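Local coordinates for protein mannuronan C5-epimerase (Pseudomonas syringae pv. tomato, PDB 4NK6) that converts beta-D-mannuronate residues of the polymer to alpha-L-guluronate during alginate synthesis and helps channel the new alginate through the periplasm, at residues V327-A332 against G350-W355; D342-Y347 against N357-N362; N371-K376 against Q412-M417. All blocks are in the same frame, centred on the assembly; numbering follows the deposited sequence.

Contact 1 (V327-A332 against G350-W355)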
ATOM      1  N   VAL A 327      -1.719 -15.081  -6.862  1.00 34.53           N
ATOM      2  CA  VAL A 327      -0.987 -16.346  -6.980  1.00 33.61           C
ATOM      3  C   VAL A 327       0.505 -16.171  -7.297  1.00 37.48           C
ATOM      4  O   VAL A 327       0.926 -15.111  -7.743  1.00 38.53           O
ATOM      5  CB  VAL A 327      -1.622 -17.255  -8.079  1.00 40.09           C
ATOM      6  CG1 VAL A 327      -3.134 -17.356  -7.890  1.00 40.93           C
ATOM      7  CG2 VAL A 327      -1.302 -16.729  -9.475  1.00 36.77           C
ATOM      8  N   GLY A 328       1.295 -17.222  -7.072  1.00 33.90           N
ATOM      9  CA  GLY A 328       2.705 -17.217  -7.428  1.00 30.81           C
ATOM     10  C   GLY A 328       3.558 -16.429  -6.451  1.00 36.81           C
ATOM     11  O   GLY A 328       4.696 -16.044  -6.757  1.00 38.32           O
ATOM     12  N   ASN A 329       3.017 -16.204  -5.260  1.00 28.71           N
ATOM     13  CA  ASN A 329       3.686 -15.345  -4.291  1.00 35.08           C
ATOM     14  C   ASN A 329       4.534 -16.112  -3.303  1.00 32.80           C
ATOM     15  O   ASN A 329       4.307 -17.294  -3.059  1.00 35.93           O
ATOM     16  CB  ASN A 329       2.655 -14.501  -3.535  1.00 32.01           C
ATOM     17  CG  ASN A 329       1.870 -13.601  -4.459  1.00 33.14           C
ATOM     18  OD1 ASN A 329       2.419 -12.654  -5.013  1.00 32.41           O
ATOM     19  ND2 ASN A 329       0.581 -13.898  -4.641  1.00 31.24           N
ATOM     20  N   ILE A 330       5.507 -15.423  -2.722  1.00 34.73           N
ATOM     21  CA  ILE A 330       6.305 -15.995  -1.650  1.00 31.42           C
ATOM     22  C   ILE A 330       6.144 -15.150  -0.392  1.00 37.35           C
ATOM     23  O   ILE A 330       6.432 -13.948  -0.382  1.00 36.98           O
ATOM     24  CB  ILE A 330       7.796 -16.141  -2.038  1.00 32.12           C
ATOM     25  CG1 ILE A 330       7.937 -17.116  -3.213  1.00 32.72           C
ATOM     26  CG2 ILE A 330       8.592 -16.653  -0.860  1.00 35.11           C
ATOM     27  CD1 ILE A 330       9.344 -17.201  -3.784  1.00 38.73           C
ATOM     28  N   VAL A 331       5.648 -15.793   0.659  1.00 32.61           N
ATOM     29  CA  VAL A 331       5.466 -15.160   1.953  1.00 28.29           C
ATOM     30  C   VAL A 331       6.444 -15.837   2.918  1.00 34.28           C
ATOM     31  O   VAL A 331       6.257 -17.000   3.273  1.00 34.60           O
ATOM     32  CB  VAL A 331       4.004 -15.331   2.415  1.00 28.14           C
ATOM     33  CG1 VAL A 331       3.786 -14.702   3.777  1.00 29.67           C
ATOM     34  CG2 VAL A 331       3.069 -14.695   1.391  1.00 31.90           C
ATOM     35  N   ALA A 332       7.500 -15.126   3.316  1.00 29.03           N
ATOM     36  CA  ALA A 332       8.627 -15.779   3.995  1.00 31.06           C
ATOM     37  C   ALA A 332       9.208 -15.023   5.193  1.00 35.26           C
ATOM     38  O   ALA A 332       9.392 -13.808   5.150  1.00 35.57           O
ATOM     39  CB  ALA A 332       9.731 -16.095   2.996  1.00 35.78           C
ATOM     40  N   GLY A 350      -4.640 -19.541  -4.651  1.00 35.44           N
ATOM     41  CA  GLY A 350      -3.846 -20.756  -4.680  1.00 32.98           C
ATOM     42  C   GLY A 350      -2.428 -20.566  -5.191  1.00 34.49           C
ATOM     43  O   GLY A 350      -2.046 -19.465  -5.576  1.00 34.66           O
ATOM     44  N   ASN A 351      -1.646 -21.644  -5.163  1.00 36.25           N
ATOM     45  CA  ASN A 351      -0.300 -21.660  -5.729  1.00 35.67           C
ATOM     46  C   ASN A 351       0.629 -20.618  -5.125  1.00 34.28           C
ATOM     47  O   ASN A 351       1.325 -19.886  -5.838  1.00 35.89           O
ATOM     48  CB  ASN A 351      -0.363 -21.534  -7.250  1.00 40.08           C
ATOM     49  CG  ASN A 351      -1.121 -22.694  -7.889  1.00 52.01           C
ATOM     50  OD1 ASN A 351      -0.585 -23.789  -8.036  1.00 54.93           O
ATOM     51  ND2 ASN A 351      -2.376 -22.460  -8.254  1.00 55.90           N
ATOM     52  N   ASN A 352       0.619 -20.563  -3.801  1.00 32.61           N
ATOM     53  CA  ASN A 352       1.471 -19.663  -3.047  1.00 36.95           C
ATOM     54  C   ASN A 352       2.360 -20.462  -2.111  1.00 36.64           C
ATOM     55  O   ASN A 352       1.986 -21.559  -1.671  1.00 36.02           O
ATOM     56  CB  ASN A 352       0.619 -18.664  -2.247  1.00 29.63           C
ATOM     57  CG  ASN A 352      -0.070 -17.638  -3.139  1.00 31.15           C
ATOM     58  OD1 ASN A 352       0.589 -16.855  -3.812  1.00 32.08           O
ATOM     59  ND2 ASN A 352      -1.404 -17.635  -3.138  1.00 30.96           N
ATOM     60  N   LEU A 353       3.530 -19.910  -1.810  1.00 30.91           N
ATOM     61  CA  LEU A 353       4.461 -20.528  -0.878  1.00 31.46           C
ATOM     62  C   LEU A 353       4.548 -19.711   0.408  1.00 31.97           C
ATOM     63  O   LEU A 353       4.806 -18.506   0.369  1.00 32.97           O
ATOM     64  CB  LEU A 353       5.854 -20.654  -1.521  1.00 33.46           C
ATOM     65  CG  LEU A 353       7.006 -21.110  -0.617  1.00 36.76           C
ATOM     66  CD1 LEU A 353       6.773 -22.524  -0.061  1.00 33.49           C
ATOM     67  CD2 LEU A 353       8.369 -21.024  -1.328  1.00 34.12           C
ATOM     68  N   LEU A 354       4.315 -20.368   1.542  1.00 32.20           N
ATOM     69  CA  LEU A 354       4.551 -19.775   2.853  1.00 33.31           C
ATOM     70  C   LEU A 354       5.740 -20.500   3.475  1.00 37.23           C
ATOM     71  O   LEU A 354       5.651 -21.690   3.780  1.00 33.43           O
ATOM     72  CB  LEU A 354       3.308 -19.900   3.746  1.00 33.10           C
ATOM     73  CG  LEU A 354       2.200 -18.845   3.608  1.00 38.45           C
ATOM     74  CD1 LEU A 354       1.715 -18.686   2.169  1.00 34.16           C
ATOM     75  CD2 LEU A 354       1.026 -19.152   4.531  1.00 35.51           C
ATOM     76  N   TRP A 355       6.855 -19.788   3.637  1.00 33.27           N
ATOM     77  CA  TRP A 355       8.099 -20.391   4.124  1.00 31.06           C
ATOM     78  C   TRP A 355       8.650 -19.721   5.376  1.00 36.16           C
ATOM     79  O   TRP A 355       9.007 -18.543   5.346  1.00 33.42           O
ATOM     80  CB  TRP A 355       9.191 -20.333   3.051  1.00 30.63           C
ATOM     81  CG  TRP A 355      10.418 -21.117   3.436  1.00 35.04           C
ATOM     82  CD1 TRP A 355      11.323 -20.810   4.422  1.00 41.12           C
ATOM     83  CD2 TRP A 355      10.872 -22.345   2.850  1.00 39.45           C
ATOM     84  NE1 TRP A 355      12.303 -21.771   4.483  1.00 39.80           N
ATOM     85  CE2 TRP A 355      12.052 -22.723   3.528  1.00 46.10           C
ATOM     86  CE3 TRP A 355      10.404 -23.155   1.809  1.00 37.36           C
ATOM     87  CZ2 TRP A 355      12.764 -23.882   3.205  1.00 52.43           C
ATOM     88  CZ3 TRP A 355      11.112 -24.306   1.492  1.00 38.26           C
ATOM     89  CH2 TRP A 355      12.276 -24.657   2.186  1.00 40.11           C
TER
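Asn352 OD1 takes two hydrogen bonds from one residue, Asn329: the backbone N at 2.9 Å, lying in the plane of the carbonyl, and ND2 at 3.1 Å, tilted somewhat from it. The two asparagine side chains run side by side and point the same way, their amide planes only 14° apart. In both, CG stands anti to the carbonyl carbon (chi1 -61° in Asn329), which starts the two side chains in the same direction. This is the asparagine stacking known from parallel beta-helices. Backbone atoms anchor the pair: Asn329 OD1 accepts from Ser305 N, Asn329 ND2 also donates to Val302 O, and Asn352 ND2 donates to Ser326 O and Ser349 O.

Before the bend, Gly328 N donates to Asn351 O from above the carbonyl plane. Val327 lays CG1 3.3 Å from Gly350 O. Beyond the bend the backbones pair as parallel strands. Leu353 N reaches Asn329 O almost straight (179°), Val331 N reaches Leu353 O, and Trp355 N reaches Val331 O at 2.9 Å. Inside the coil Val331 CB meets Leu354 CD1 at 4.1 Å; Ile330, Leu353 and Trp355 lie on the other face, where both Ile330 and Trp355 touch Pro28 of an N-terminal loop. Strand 353-355 has 330-337 on one edge and 375-378 on the other, while Val331 and Asn352 both touch Leu322 of strand 320-323 across the interior.

Contact 2 (D342-Y347 against N357-N362)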
ATOM      1  N   ASP A 342      -6.722 -13.714  12.344  1.00 27.50           N
ATOM      2  CA  ASP A 342      -5.703 -14.716  11.989  1.00 30.13           C
ATOM      3  C   ASP A 342      -4.318 -14.087  11.839  1.00 31.72           C
ATOM      4  O   ASP A 342      -4.200 -12.881  11.640  1.00 30.11           O
ATOM      5  CB  ASP A 342      -6.028 -15.401  10.661  1.00 27.62           C
ATOM      6  CG  ASP A 342      -7.386 -16.075  10.646  1.00 29.93           C
ATOM      7  OD1 ASP A 342      -7.842 -16.564  11.699  1.00 32.52           O
ATOM      8  OD2 ASP A 342      -7.991 -16.111   9.557  1.00 31.32           O
ATOM      9  N   GLY A 343      -3.276 -14.914  11.885  1.00 28.23           N
ATOM     10  CA  GLY A 343      -1.946 -14.461  11.494  1.00 27.66           C
ATOM     11  C   GLY A 343      -1.904 -14.207   9.995  1.00 30.98           C
ATOM     12  O   GLY A 343      -1.754 -13.071   9.546  1.00 28.68           O
ATOM     13  N   ILE A 344      -2.037 -15.283   9.223  1.00 31.04           N
ATOM     14  CA  ILE A 344      -2.119 -15.225   7.769  1.00 32.01           C
ATOM     15  C   ILE A 344      -3.442 -15.842   7.301  1.00 32.70           C
ATOM     16  O   ILE A 344      -3.814 -16.929   7.749  1.00 30.94           O
ATOM     17  CB  ILE A 344      -0.997 -16.050   7.113  1.00 34.32           C
ATOM     18  CG1 ILE A 344       0.378 -15.600   7.619  1.00 33.57           C
ATOM     19  CG2 ILE A 344      -1.084 -15.963   5.586  1.00 30.53           C
ATOM     20  CD1 ILE A 344       1.547 -16.471   7.117  1.00 31.22           C
ATOM     21  N   THR A 345      -4.151 -15.157   6.408  1.00 27.87           N
ATOM     22  CA  THR A 345      -5.353 -15.727   5.806  1.00 27.79           C
ATOM     23  C   THR A 345      -5.215 -15.776   4.287  1.00 28.93           C
ATOM     24  O   THR A 345      -4.889 -14.769   3.668  1.00 29.37           O
ATOM     25  CB  THR A 345      -6.608 -14.901   6.146  1.00 28.50           C
ATOM     26  OG1 THR A 345      -6.602 -14.541   7.533  1.00 31.35           O
ATOM     27  CG2 THR A 345      -7.889 -15.699   5.821  1.00 27.68           C
ATOM     28  N   LEU A 346      -5.455 -16.945   3.694  1.00 30.18           N
ATOM     29  CA  LEU A 346      -5.530 -17.057   2.244  1.00 31.18           C
ATOM     30  C   LEU A 346      -6.982 -17.237   1.822  1.00 33.01           C
ATOM     31  O   LEU A 346      -7.653 -18.180   2.241  1.00 29.83           O
ATOM     32  CB  LEU A 346      -4.699 -18.229   1.716  1.00 34.87           C
ATOM     33  CG  LEU A 346      -3.201 -18.330   2.050  1.00 41.06           C
ATOM     34  CD1 LEU A 346      -2.479 -19.009   0.920  1.00 39.50           C
ATOM     35  CD2 LEU A 346      -2.548 -17.008   2.367  1.00 36.09           C
ATOM     36  N   TYR A 347      -7.457 -16.313   1.000  1.00 30.29           N
ATOM     37  CA  TYR A 347      -8.814 -16.336   0.502  1.00 26.67           C
ATOM     38  C   TYR A 347      -8.778 -16.562  -1.009  1.00 30.49           C
ATOM     39  O   TYR A 347      -8.367 -15.663  -1.757  1.00 30.34           O
ATOM     40  CB  TYR A 347      -9.462 -14.976   0.727  1.00 28.97           C
ATOM     41  CG  TYR A 347      -9.907 -14.623   2.132  1.00 34.45           C
ATOM     42  CD1 TYR A 347     -10.743 -15.459   2.864  1.00 33.62           C
ATOM     43  CD2 TYR A 347      -9.532 -13.412   2.702  1.00 35.01           C
ATOM     44  CE1 TYR A 347     -11.182 -15.095   4.136  1.00 26.70           C
ATOM     45  CE2 TYR A 347      -9.955 -13.049   3.962  1.00 34.84           C
ATOM     46  CZ  TYR A 347     -10.780 -13.888   4.673  1.00 33.67           C
ATOM     47  OH  TYR A 347     -11.198 -13.500   5.929  1.00 39.53           O
ATOM     48  N   ASN A 357       7.632 -18.666   8.300  1.00 33.21           N
ATOM     49  CA  ASN A 357       6.982 -17.600   9.045  1.00 30.92           C
ATOM     50  C   ASN A 357       6.790 -18.015  10.484  1.00 35.15           C
ATOM     51  O   ASN A 357       6.546 -19.179  10.772  1.00 31.87           O
ATOM     52  CB  ASN A 357       5.621 -17.273   8.442  1.00 30.39           C
ATOM     53  CG  ASN A 357       5.728 -16.800   7.023  1.00 30.78           C
ATOM     54  OD1 ASN A 357       6.103 -15.658   6.774  1.00 29.91           O
ATOM     55  ND2 ASN A 357       5.405 -17.678   6.075  1.00 27.34           N
ATOM     56  N   ARG A 358       6.897 -17.052  11.387  1.00 34.33           N
ATOM     57  CA  ARG A 358       6.639 -17.303  12.789  1.00 33.03           C
ATOM     58  C   ARG A 358       5.332 -16.617  13.156  1.00 34.10           C
ATOM     59  O   ARG A 358       5.268 -15.395  13.291  1.00 30.99           O
ATOM     60  CB  ARG A 358       7.814 -16.812  13.635  1.00 33.99           C
ATOM     61  CG  ARG A 358       9.067 -17.675  13.450  1.00 35.76           C
ATOM     62  CD  ARG A 358      10.247 -17.138  14.236  1.00 32.61           C
ATOM     63  NE  ARG A 358      10.812 -15.968  13.589  1.00 41.01           N
ATOM     64  CZ  ARG A 358      11.755 -16.024  12.656  1.00 45.30           C
ATOM     65  NH1 ARG A 358      12.234 -17.200  12.273  1.00 49.94           N
ATOM     66  NH2 ARG A 358      12.224 -14.909  12.121  1.00 40.01           N
ATOM     67  N   VAL A 359       4.281 -17.424  13.271  1.00 32.70           N
ATOM     68  CA  VAL A 359       2.931 -16.926  13.472  1.00 29.97           C
ATOM     69  C   VAL A 359       2.506 -17.223  14.905  1.00 27.97           C
ATOM     70  O   VAL A 359       2.179 -18.358  15.250  1.00 30.95           O
ATOM     71  CB  VAL A 359       1.972 -17.570  12.451  1.00 35.77           C
ATOM     72  CG1 VAL A 359       0.660 -16.857  12.442  1.00 32.00           C
ATOM     73  CG2 VAL A 359       2.591 -17.500  11.058  1.00 37.37           C
ATOM     74  N   ILE A 360       2.519 -16.194  15.742  1.00 30.69           N
ATOM     75  CA  ILE A 360       2.493 -16.386  17.185  1.00 32.35           C
ATOM     76  C   ILE A 360       1.382 -15.590  17.846  1.00 35.96           C
ATOM     77  O   ILE A 360       1.255 -14.400  17.602  1.00 30.47           O
ATOM     78  CB  ILE A 360       3.823 -15.879  17.821  1.00 30.84           C
ATOM     79  CG1 ILE A 360       5.038 -16.378  17.033  1.00 32.41           C
ATOM     80  CG2 ILE A 360       3.888 -16.273  19.290  1.00 32.41           C
ATOM     81  CD1 ILE A 360       5.205 -17.914  17.035  1.00 32.49           C
ATOM     82  N   ALA A 361       0.601 -16.240  18.703  1.00 31.67           N
ATOM     83  CA  ALA A 361      -0.340 -15.542  19.579  1.00 29.33           C
ATOM     84  C   ALA A 361      -1.303 -14.608  18.857  1.00 29.10           C
ATOM     85  O   ALA A 361      -1.623 -13.547  19.369  1.00 35.93           O
ATOM     86  CB  ALA A 361       0.421 -14.772  20.710  1.00 31.49           C
ATOM     87  N   ASN A 362      -1.759 -14.992  17.669  1.00 29.14           N
ATOM     88  CA  ASN A 362      -2.898 -14.307  17.060  1.00 33.08           C
ATOM     89  C   ASN A 362      -4.187 -14.827  17.699  1.00 36.20           C
ATOM     90  O   ASN A 362      -4.235 -15.976  18.128  1.00 35.35           O
ATOM     91  CB  ASN A 362      -2.896 -14.492  15.539  1.00 30.27           C
ATOM     92  CG  ASN A 362      -1.608 -13.980  14.896  1.00 32.27           C
ATOM     93  OD1 ASN A 362      -1.445 -12.779  14.673  1.00 32.22           O
ATOM     94  ND2 ASN A 362      -0.685 -14.892  14.606  1.00 29.56           N
TER
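Gly343 and Asn362 bring their backbones nearest, CA to CA 5.6 Å, and no hydrogen bond joins the two segments: strands 344-347 and 358-360 belong to different faces of the beta-helix and meet through its interior. Gly343 carries only hydrogens on CA, and side chains of the partner segment close directly on that carbon. Val359 CG1, anti to the backbone N (chi1 -168°), comes to 3.7 Å from Gly343 CA. The amide of Asn362 packs against the same carbon, its ND2 3.4 Å from Gly343 CA, while its OD1 accepts from Asn339 ND2.

Further along, Ile344 extends CD1 into the interior, where it sits 4.2 Å from Val359 CG2. The side chains of Ile344 and Asn357 cross at about a right angle. Ile344 CD1 meets the amide of Asn357, with ND2 and CG both 4.2 Å away, and this ND2 is bonded to Asn380 OD1 and Val331 O. Backbone bonds tie Gly343 to Val320 on one side and His365 on the other. Ile344 also touches Ile336, which places this packing between strand 344-347, flanked by 320-323 and 367-370, and the neighbouring strands 330-337 and 358-360.

Contact 3 (N371-K376 against Q412-M417); sequences NSVNIK and QVSLIM
Residues Asn371-Lys376 and Gln412-Met417 are neighbours in the right-handed beta-helix; the two segments run parallel through a bend and then pair as strands, with Ile375 opposite Leu415 and Lys376 opposite Ile416. Backbone hydrogen bonds hold both ends of the pairing. Ser414 N donates to Ser372 O at 3.1 Å before the bend; after it, Ile375 N makes a longer bond to Ser414 O, and Ile416 N reaches Ile375 O at 2.9 Å. Between them the chain turns out at Asn374, whose backbone has a positive phi of 60°.

Apolar packing differs on the two sides. Facing the interior, Ile375 CB meets Leu415 CB at 4.0 Å, and Ile375 also touches Leu346 and Val369 while Leu415 rests on Val438 of the next coil. Toward the outside, Val373 sets CG1 against Gln412 CB.

The side-chain polar contacts gather at Ser414 and Asn374. Asn374 ND2 is bonded to Asn351 OD1 of the preceding coil, so this asparagine links three successive coils. Chi1 of 76° puts Ser414 OG between its own backbone N and carbonyl carbon, where it accepts from Asn374 N at 3.0 Å with a nearly straight bond; Val373 CB also comes close to this hydroxyl. One water bridges the pair, donating to Asn374 OD1 at 3.0 Å and lying 2.6 Å from Ser414 OG.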
ATOM      1  N   ASN A 371     -10.629 -22.068   0.381  1.00 30.55           N
ATOM      2  CA  ASN A 371     -10.862 -22.218  -1.061  1.00 34.76           C
ATOM      3  C   ASN A 371      -9.616 -22.021  -1.912  1.00 37.64           C
ATOM      4  O   ASN A 371      -9.700 -21.445  -2.997  1.00 34.33           O
ATOM      5  CB  ASN A 371     -11.938 -21.238  -1.553  1.00 31.23           C
ATOM      6  CG  ASN A 371     -13.326 -21.576  -1.037  1.00 35.21           C
ATOM      7  OD1 ASN A 371     -13.631 -22.731  -0.746  1.00 37.43           O
ATOM      8  ND2 ASN A 371     -14.179 -20.565  -0.932  1.00 34.61           N
ATOM      9  N   SER A 372      -8.467 -22.476  -1.419  1.00 31.12           N
ATOM     10  CA  SER A 372      -7.209 -22.305  -2.140  1.00 32.93           C
ATOM     11  C   SER A 372      -6.504 -23.647  -2.325  1.00 33.19           C
ATOM     12  O   SER A 372      -6.391 -24.430  -1.377  1.00 34.67           O
ATOM     13  CB  SER A 372      -6.294 -21.343  -1.367  1.00 31.82           C
ATOM     14  OG  SER A 372      -6.983 -20.146  -1.047  1.00 31.27           O
ATOM     15  N   VAL A 373      -6.016 -23.914  -3.534  1.00 34.57           N
ATOM     16  CA  VAL A 373      -5.305 -25.170  -3.789  1.00 35.10           C
ATOM     17  C   VAL A 373      -3.807 -24.972  -4.013  1.00 34.49           C
ATOM     18  O   VAL A 373      -3.363 -23.877  -4.353  1.00 34.19           O
ATOM     19  CB  VAL A 373      -5.896 -25.952  -4.987  1.00 41.30           C
ATOM     20  CG1 VAL A 373      -7.313 -26.407  -4.681  1.00 44.17           C
ATOM     21  CG2 VAL A 373      -5.841 -25.118  -6.261  1.00 42.18           C
ATOM     22  N   ASN A 374      -3.041 -26.044  -3.821  1.00 37.22           N
ATOM     23  CA  ASN A 374      -1.595 -26.043  -4.049  1.00 35.95           C
ATOM     24  C   ASN A 374      -0.874 -25.026  -3.179  1.00 38.96           C
ATOM     25  O   ASN A 374       0.044 -24.337  -3.630  1.00 35.57           O
ATOM     26  CB  ASN A 374      -1.259 -25.820  -5.523  1.00 39.12           C
ATOM     27  CG  ASN A 374      -1.837 -26.888  -6.416  1.00 46.98           C
ATOM     28  OD1 ASN A 374      -1.856 -28.068  -6.065  1.00 48.75           O
ATOM     29  ND2 ASN A 374      -2.330 -26.482  -7.576  1.00 51.65           N
ATOM     30  N   ILE A 375      -1.310 -24.933  -1.931  1.00 33.08           N
ATOM     31  CA  ILE A 375      -0.645 -24.093  -0.952  1.00 33.43           C
ATOM     32  C   ILE A 375       0.502 -24.883  -0.335  1.00 38.99           C
ATOM     33  O   ILE A 375       0.319 -26.013   0.112  1.00 40.43           O
ATOM     34  CB  ILE A 375      -1.628 -23.636   0.133  1.00 29.13           C
ATOM     35  CG1 ILE A 375      -2.737 -22.778  -0.498  1.00 29.68           C
ATOM     36  CG2 ILE A 375      -0.913 -22.852   1.234  1.00 29.61           C
ATOM     37  CD1 ILE A 375      -2.207 -21.624  -1.347  1.00 30.37           C
ATOM     38  N   LYS A 376       1.696 -24.299  -0.335  1.00 37.91           N
ATOM     39  CA  LYS A 376       2.844 -24.952   0.276  1.00 31.44           C
ATOM     40  C   LYS A 376       3.210 -24.270   1.585  1.00 34.68           C
ATOM     41  O   LYS A 376       3.474 -23.069   1.621  1.00 34.30           O
ATOM     42  CB  LYS A 376       4.026 -24.986  -0.697  1.00 31.69           C
ATOM     43  CG  LYS A 376       3.717 -25.781  -1.961  1.00 36.28           C
ATOM     44  CD  LYS A 376       4.874 -25.793  -2.952  1.00 44.83           C
ATOM     45  CE  LYS A 376       4.527 -26.643  -4.178  1.00 43.42           C
ATOM     46  NZ  LYS A 376       5.599 -26.601  -5.213  1.00 53.33           N
ATOM     47  N   GLN A 412     -12.503 -25.642  -3.243  1.00 47.97           N
ATOM     48  CA  GLN A 412     -11.600 -26.748  -2.949  1.00 47.04           C
ATOM     49  C   GLN A 412     -10.395 -26.225  -2.177  1.00 47.57           C
ATOM     50  O   GLN A 412      -9.951 -25.087  -2.386  1.00 42.43           O
ATOM     51  CB  GLN A 412     -11.139 -27.449  -4.228  1.00 50.12           C
ATOM     52  CG  GLN A 412     -12.267 -27.966  -5.098  1.00 56.81           C
ATOM     53  CD  GLN A 412     -11.893 -29.220  -5.861  1.00 68.43           C
ATOM     54  OE1 GLN A 412     -11.783 -30.301  -5.280  1.00 72.22           O
ATOM     55  NE2 GLN A 412     -11.699 -29.085  -7.170  1.00 72.76           N
ATOM     56  N   VAL A 413      -9.880 -27.051  -1.272  1.00 41.81           N
ATOM     57  CA  VAL A 413      -8.688 -26.694  -0.517  1.00 39.78           C
ATOM     58  C   VAL A 413      -7.672 -27.836  -0.559  1.00 40.29           C
ATOM     59  O   VAL A 413      -8.015 -28.999  -0.372  1.00 39.67           O
ATOM     60  CB  VAL A 413      -9.031 -26.267   0.942  1.00 37.75           C
ATOM     61  CG1 VAL A 413      -9.529 -27.455   1.782  1.00 39.02           C
ATOM     62  CG2 VAL A 413      -7.836 -25.585   1.602  1.00 33.42           C
ATOM     63  N   SER A 414      -6.422 -27.514  -0.853  1.00 39.87           N
ATOM     64  CA  SER A 414      -5.378 -28.523  -0.763  1.00 39.85           C
ATOM     65  C   SER A 414      -4.052 -27.898  -0.361  1.00 40.52           C
ATOM     66  O   SER A 414      -3.735 -26.766  -0.742  1.00 37.36           O
ATOM     67  CB  SER A 414      -5.224 -29.283  -2.074  1.00 35.75           C
ATOM     68  OG  SER A 414      -4.552 -28.488  -3.023  1.00 40.58           O
ATOM     69  N   LEU A 415      -3.275 -28.632   0.421  1.00 39.14           N
ATOM     70  CA  LEU A 415      -1.977 -28.120   0.799  1.00 41.59           C
ATOM     71  C   LEU A 415      -0.939 -29.197   1.065  1.00 43.23           C
ATOM     72  O   LEU A 415      -1.257 -30.383   1.197  1.00 38.61           O
ATOM     73  CB  LEU A 415      -2.097 -27.148   1.971  1.00 46.48           C
ATOM     74  CG  LEU A 415      -2.998 -27.526   3.137  1.00 54.02           C
ATOM     75  CD1 LEU A 415      -2.219 -28.323   4.155  1.00 55.45           C
ATOM     76  CD2 LEU A 415      -3.581 -26.272   3.761  1.00 52.67           C
ATOM     77  N   ILE A 416       0.311 -28.753   1.091  1.00 36.59           N
ATOM     78  CA  ILE A 416       1.446 -29.589   1.416  1.00 40.88           C
ATOM     79  C   ILE A 416       2.163 -28.906   2.573  1.00 42.43           C
ATOM     80  O   ILE A 416       2.493 -27.720   2.494  1.00 40.60           O
ATOM     81  CB  ILE A 416       2.378 -29.732   0.205  1.00 41.95           C
ATOM     82  CG1 ILE A 416       1.657 -30.496  -0.910  1.00 51.72           C
ATOM     83  CG2 ILE A 416       3.661 -30.448   0.590  1.00 47.67           C
ATOM     84  CD1 ILE A 416       2.439 -30.614  -2.203  1.00 54.42           C
ATOM     85  N   MET A 417       2.352 -29.640   3.663  1.00 33.16           N
ATOM     86  CA  MET A 417       3.051 -29.104   4.825  1.00 33.61           C
ATOM     87  C   MET A 417       4.330 -29.892   5.050  1.00 38.77           C
ATOM     88  O   MET A 417       4.296 -31.124   5.110  1.00 37.82           O
ATOM     89  CB  MET A 417       2.168 -29.170   6.072  1.00 38.46           C
ATOM     90  CG  MET A 417       0.828 -28.459   5.929  1.00 48.58           C
ATOM     91  SD  MET A 417      -0.082 -28.392   7.489  1.00 57.00           S
ATOM     92  CE  MET A 417       1.227 -27.853   8.576  1.00 34.44           C
TER
HETATM   93  O   HOH W   1      -4.432 -29.507  -5.381  1.00 52.70           O

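How the contacts relate
All three contacts lie in one region of the beta-helix, away from the probable catalytic site. Contacts 1 and 3 have centres about 11 Å apart and belong to the same run of parallel strands: strand 353-355 of contact 1 pairs with 375-378 of contact 3, through Leu354 N to Lys376 O and Asn351 N to Val373 O. Contact 2, about 14 Å from contact 1 and 16 Å from contact 3, joins strands across the interior. Its segments alternate with those of contact 1 along the chain, and both contacts close before contact 3 opens. Leu354 CD2 against Ile344 CD1 and Leu346 CD1 against Ile375 CD1 continue the apolar filling, so coil-to-coil pairing and interior packing build one solenoid.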